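Local coordinates for subtilase cytotoxin subunit A (Escherichia coli, PDB 2IY9), which cleaves the host endoplasmic reticulum chaperone BiP as the serine protease subunit of an AB5 toxin, provoking ER stress and cell death, at residues Arg128-Glu131 with Ser132-Asn136; Thr163-Leu166 with Ser167-Arg171. All coordinates share one frame; numbering follows the deposited sequence.

Interaction 1 (Arg128-Glu131 with Ser132-Asn136); sequences RAIE and SIMSN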
loop_
_atom_site.group_PDB
_atom_site.type_symbol
_atom_site.label_atom_id
_atom_site.label_comp_id
_atom_site.label_asym_id
_atom_site.label_seq_id
_atom_site.Cartn_x
_atom_site.Cartn_y
_atom_site.Cartn_z
ATOM N N ARG A 128 0.686 9.468 14.463
ATOM C CA ARG A 128 -0.497 10.288 14.742
ATOM C C ARG A 128 -1.607 10.057 13.713
ATOM O O ARG A 128 -2.789 9.996 14.063
ATOM C CB ARG A 128 -0.147 11.777 14.810
ATOM C CG ARG A 128 0.895 12.147 15.867
ATOM C CD ARG A 128 0.514 11.713 17.280
ATOM N NE ARG A 128 1.713 11.726 18.120
ATOM C CZ ARG A 128 2.366 10.651 18.551
ATOM N NH1 ARG A 128 1.933 9.426 18.275
ATOM N NH2 ARG A 128 3.452 10.806 19.293
ATOM N N ALA A 129 -1.210 9.925 12.449
ATOM C CA ALA A 129 -2.144 9.653 11.353
ATOM C C ALA A 129 -2.920 8.376 11.605
ATOM O O ALA A 129 -4.142 8.354 11.437
ATOM C CB ALA A 129 -1.399 9.570 10.029
ATOM N N ILE A 130 -2.205 7.329 12.031
ATOM C CA ILE A 130 -2.800 6.018 12.265
ATOM C C ILE A 130 -3.653 6.011 13.539
ATOM O O ILE A 130 -4.770 5.499 13.532
ATOM C CB ILE A 130 -1.735 4.891 12.307
ATOM C CG1 ILE A 130 -1.075 4.711 10.934
ATOM C CG2 ILE A 130 -2.381 3.563 12.716
ATOM C CD1 ILE A 130 0.234 3.894 10.983
ATOM N N GLU A 131 -3.132 6.595 14.619
ATOM C CA GLU A 131 -3.908 6.756 15.861
ATOM C C GLU A 131 -5.247 7.439 15.602
ATOM O O GLU A 131 -6.245 7.130 16.255
ATOM C CB GLU A 131 -3.140 7.578 16.903
ATOM C CG GLU A 131 -1.942 6.887 17.536
ATOM C CD GLU A 131 -1.087 7.850 18.364
ATOM O OE1 GLU A 131 -1.312 9.081 18.301
ATOM O OE2 GLU A 131 -0.182 7.379 19.076
ATOM N N SER A 132 -5.253 8.387 14.670
ATOM C CA SER A 132 -6.468 9.130 14.318
ATOM C C SER A 132 -7.524 8.218 13.686
ATOM O O SER A 132 -8.718 8.300 14.022
ATOM C CB SER A 132 -6.130 10.325 13.415
ATOM O OG SER A 132 -7.311 10.939 12.929
ATOM N N ILE A 133 -7.090 7.322 12.803
ATOM C CA ILE A 133 -7.987 6.288 12.277
ATOM C C ILE A 133 -8.510 5.397 13.402
ATOM O O ILE A 133 -9.720 5.142 13.514
ATOM C CB ILE A 133 -7.295 5.384 11.235
ATOM C CG1 ILE A 133 -6.763 6.211 10.063
ATOM C CG2 ILE A 133 -8.286 4.306 10.730
ATOM C CD1 ILE A 133 -5.801 5.456 9.133
ATOM N N MET A 134 -7.584 4.921 14.226
ATOM C CA MET A 134 -7.892 3.905 15.221
ATOM C C MET A 134 -8.907 4.343 16.265
ATOM O O MET A 134 -9.690 3.517 16.736
ATOM C CB MET A 134 -6.611 3.408 15.887
ATOM C CG MET A 134 -5.712 2.620 14.935
ATOM S SD MET A 134 -4.168 2.122 15.707
ATOM C CE MET A 134 -4.694 0.721 16.688
ATOM N N SER A 135 -8.905 5.631 16.604
ATOM C CA SER A 135 -9.814 6.168 17.619
ATOM C C SER A 135 -11.142 6.708 17.060
ATOM O O SER A 135 -11.992 7.185 17.816
ATOM C CB SER A 135 -9.116 7.260 18.428
ATOM O OG SER A 135 -8.911 8.411 17.633
ATOM N N ASN A 136 -11.307 6.638 15.741
ATOM C CA ASN A 136 -12.507 7.151 15.081
ATOM C C ASN A 136 -13.565 6.057 14.954
ATOM O O ASN A 136 -13.498 5.250 14.035
ATOM C CB ASN A 136 -12.130 7.734 13.700
ATOM C CG ASN A 136 -13.285 8.486 13.018
ATOM O OD1 ASN A 136 -14.468 8.308 13.347
ATOM N ND2 ASN A 136 -12.934 9.332 12.062
#
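With I130 CG2 held anti to the backbone N (CG1 takes chi1 -66°) and M134 CG anti to its own carbonyl carbon (chi1 -68°), the two side chains, one helical turn apart, run alongside each other in the same direction. The methyl CG2 of I130 meets the thioether, 3.8 Å from M134 SD, while M134 CG rests 3.3 Å from the carbonyl oxygen I130 O. A bend at chi3 (78°) then turns the methionine methyl off this line, so the sulfur rather than CE faces the isoleucine. The same carbonyl accepts M134 N at 3.0 Å from I130 O. This bond belongs to the i to i+4 ladder of the last turns of helix 125-134, in which R128 O receives S132 N at 3.0 Å and E131 O receives S135 N at 3.1 Å; the bond from I133 N to A129 O is weak, 3.4 Å long. On the face turned from the sheet a salt bridge joins R128 NH1 to E131 OE2 at 3.1 Å; on another side S132 OG is hydrogen-bonded to R115 NH1. The helix lies against the parallel sheet of the subtilase fold: A129 packs on V51, the residue before the inferred charge-relay D52, I133 on S49 and I147, and I130 on I149. I130 also reaches W162 and L165 of helix 160-172, where E131 meets L165 and M134 meets M169.

Interaction 2 (Thr163-Leu166 with Ser167-Arg171); sequences TELL and SRMGR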
loop_
_atom_site.group_PDB
_atom_site.type_symbol
_atom_site.label_atom_id
_atom_site.label_comp_id
_atom_site.label_asym_id
_atom_site.label_seq_id
_atom_site.Cartn_x
_atom_site.Cartn_y
_atom_site.Cartn_z
ATOM N N THR A 163 5.800 -0.326 17.711
ATOM C CA THR A 163 5.534 -1.705 18.095
ATOM C C THR A 163 4.283 -1.823 18.979
ATOM O O THR A 163 3.484 -2.752 18.822
ATOM C CB THR A 163 6.791 -2.334 18.740
ATOM O OG1 THR A 163 7.777 -2.544 17.718
ATOM C CG2 THR A 163 6.478 -3.647 19.392
ATOM N N GLU A 164 4.101 -0.875 19.893
ATOM C CA GLU A 164 2.881 -0.843 20.706
ATOM C C GLU A 164 1.638 -0.684 19.811
ATOM O O GLU A 164 0.660 -1.432 19.943
ATOM C CB GLU A 164 2.957 0.282 21.750
ATOM C CG GLU A 164 1.890 0.195 22.859
ATOM C CD GLU A 164 0.505 0.665 22.414
ATOM O OE1 GLU A 164 0.417 1.636 21.622
ATOM O OE2 GLU A 164 -0.503 0.055 22.850
ATOM N N LEU A 165 1.696 0.278 18.894
ATOM C CA LEU A 165 0.553 0.597 18.023
ATOM C C LEU A 165 0.193 -0.571 17.109
ATOM O O LEU A 165 -0.979 -0.911 16.958
ATOM C CB LEU A 165 0.832 1.853 17.185
ATOM C CG LEU A 165 -0.346 2.280 16.298
ATOM C CD1 LEU A 165 -0.501 3.773 16.231
ATOM C CD2 LEU A 165 -0.222 1.671 14.898
ATOM N N LEU A 166 1.201 -1.173 16.492
ATOM C CA LEU A 166 0.952 -2.243 15.526
ATOM C C LEU A 166 0.453 -3.522 16.190
ATOM O O LEU A 166 -0.445 -4.188 15.664
ATOM C CB LEU A 166 2.193 -2.494 14.662
ATOM C CG LEU A 166 2.604 -1.273 13.812
ATOM C CD1 LEU A 166 3.998 -1.456 13.257
ATOM C CD2 LEU A 166 1.621 -0.999 12.675
ATOM N N SER A 167 1.019 -3.873 17.344
ATOM C CA SER A 167 0.541 -5.072 18.053
ATOM C C SER A 167 -0.895 -4.869 18.544
ATOM O O SER A 167 -1.696 -5.795 18.488
ATOM C CB SER A 167 1.472 -5.482 19.199
ATOM O OG SER A 167 1.550 -4.456 20.173
ATOM N N ARG A 168 -1.220 -3.648 18.977
ATOM C CA ARG A 168 -2.602 -3.285 19.339
ATOM C C ARG A 168 -3.559 -3.363 18.141
ATOM O O ARG A 168 -4.632 -3.969 18.240
ATOM C CB ARG A 168 -2.653 -1.884 19.972
ATOM C CG ARG A 168 -4.016 -1.477 20.555
ATOM C CD ARG A 168 -3.868 -0.351 21.594
ATOM N NE ARG A 168 -3.750 0.997 21.024
ATOM C CZ ARG A 168 -2.617 1.534 20.591
ATOM N NH1 ARG A 168 -1.502 0.831 20.614
ATOM N NH2 ARG A 168 -2.592 2.768 20.113
ATOM N N MET A 169 -3.175 -2.767 17.009
ATOM C CA MET A 169 -3.997 -2.872 15.795
ATOM C C MET A 169 -4.181 -4.343 15.425
ATOM O O MET A 169 -5.254 -4.746 15.000
ATOM C CB MET A 169 -3.393 -2.089 14.626
ATOM C CG MET A 169 -4.119 -2.298 13.274
ATOM S SD MET A 169 -3.397 -1.419 11.868
ATOM C CE MET A 169 -1.841 -0.948 12.613
ATOM N N GLY A 170 -3.131 -5.142 15.617
ATOM C CA GLY A 170 -3.192 -6.581 15.349
ATOM C C GLY A 170 -4.252 -7.263 16.195
ATOM O O GLY A 170 -5.092 -8.008 15.681
ATOM N N ARG A 171 -4.225 -6.985 17.493
ATOM C CA ARG A 171 -5.228 -7.517 18.411
ATOM C C ARG A 171 -6.656 -7.129 18.021
ATOM O O ARG A 171 -7.567 -7.949 18.104
ATOM C CB ARG A 171 -4.913 -7.103 19.841
ATOM C CG ARG A 171 -3.812 -7.945 20.457
ATOM C CD ARG A 171 -3.618 -7.649 21.935
ATOM N NE ARG A 171 -3.283 -6.250 22.203
ATOM C CZ ARG A 171 -2.062 -5.724 22.123
ATOM N NH1 ARG A 171 -1.019 -6.460 21.751
ATOM N NH2 ARG A 171 -1.889 -4.449 22.409
HETATM O O HOH W 1 0.070 -2.563 22.440
#
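In the apolar part of this turn the methyl of M169 touches two leucines of the preceding turn: M169 CE is 3.5 Å from L166 CD2, a tight carbon contact, and 3.8 Å from L165 CD2. L166 lies alongside the methionine, whereas L165 runs at a slant to it. Hydrogen bonds of the i to i+4 kind carry the backbone, with M169 N 2.9 Å from L165 O and G170 N 2.9 Å from L166 O. S167 adds a side-chain oxygen to this ladder: chi1 of 62° sets OG between its own N and carbonyl carbon, folded back to 2.9 Å from T163 O and within reach of E164 O too, and its single proton can serve either carbonyl. Helix 160-172 is one of the helices flanking the parallel sheet of the subtilase fold, and L166 and M169 pack on I177 of strand 176-180. Among the charged groups, E164 and R168 are paired in the model as a salt bridge, but their charged atoms lie too close together for its geometry to be trusted. One water donates to both E164 O and E164 OE2, and accepts from R171 NH2 at 2.7 Å, in the plane of that guanidinium.

How the interactions relate
Interactions 1 and 2 belong to neighbouring helices, 125-134 and 160-172, whose facing sides pack on each other: I130 CG2 lies 3.6 Å from L165 CD2, and M134 CE lies 3.7 Å from M169 CB. Both combine a buried apolar side with a polar outer one, and each has a methionine next to branched aliphatic side chains. Their sheet partners differ: interaction 1 meets strands 47-52 and 147-149, the side chain of A129 about 9 Å from that of D52, the inferred charge-relay aspartate, whereas interaction 2 meets strand 176-180 away from the annotated sites. Outside, a salt bridge within residues 128-131 contrasts with a doubtful E164-R168 pair and a water joining E164 to R171.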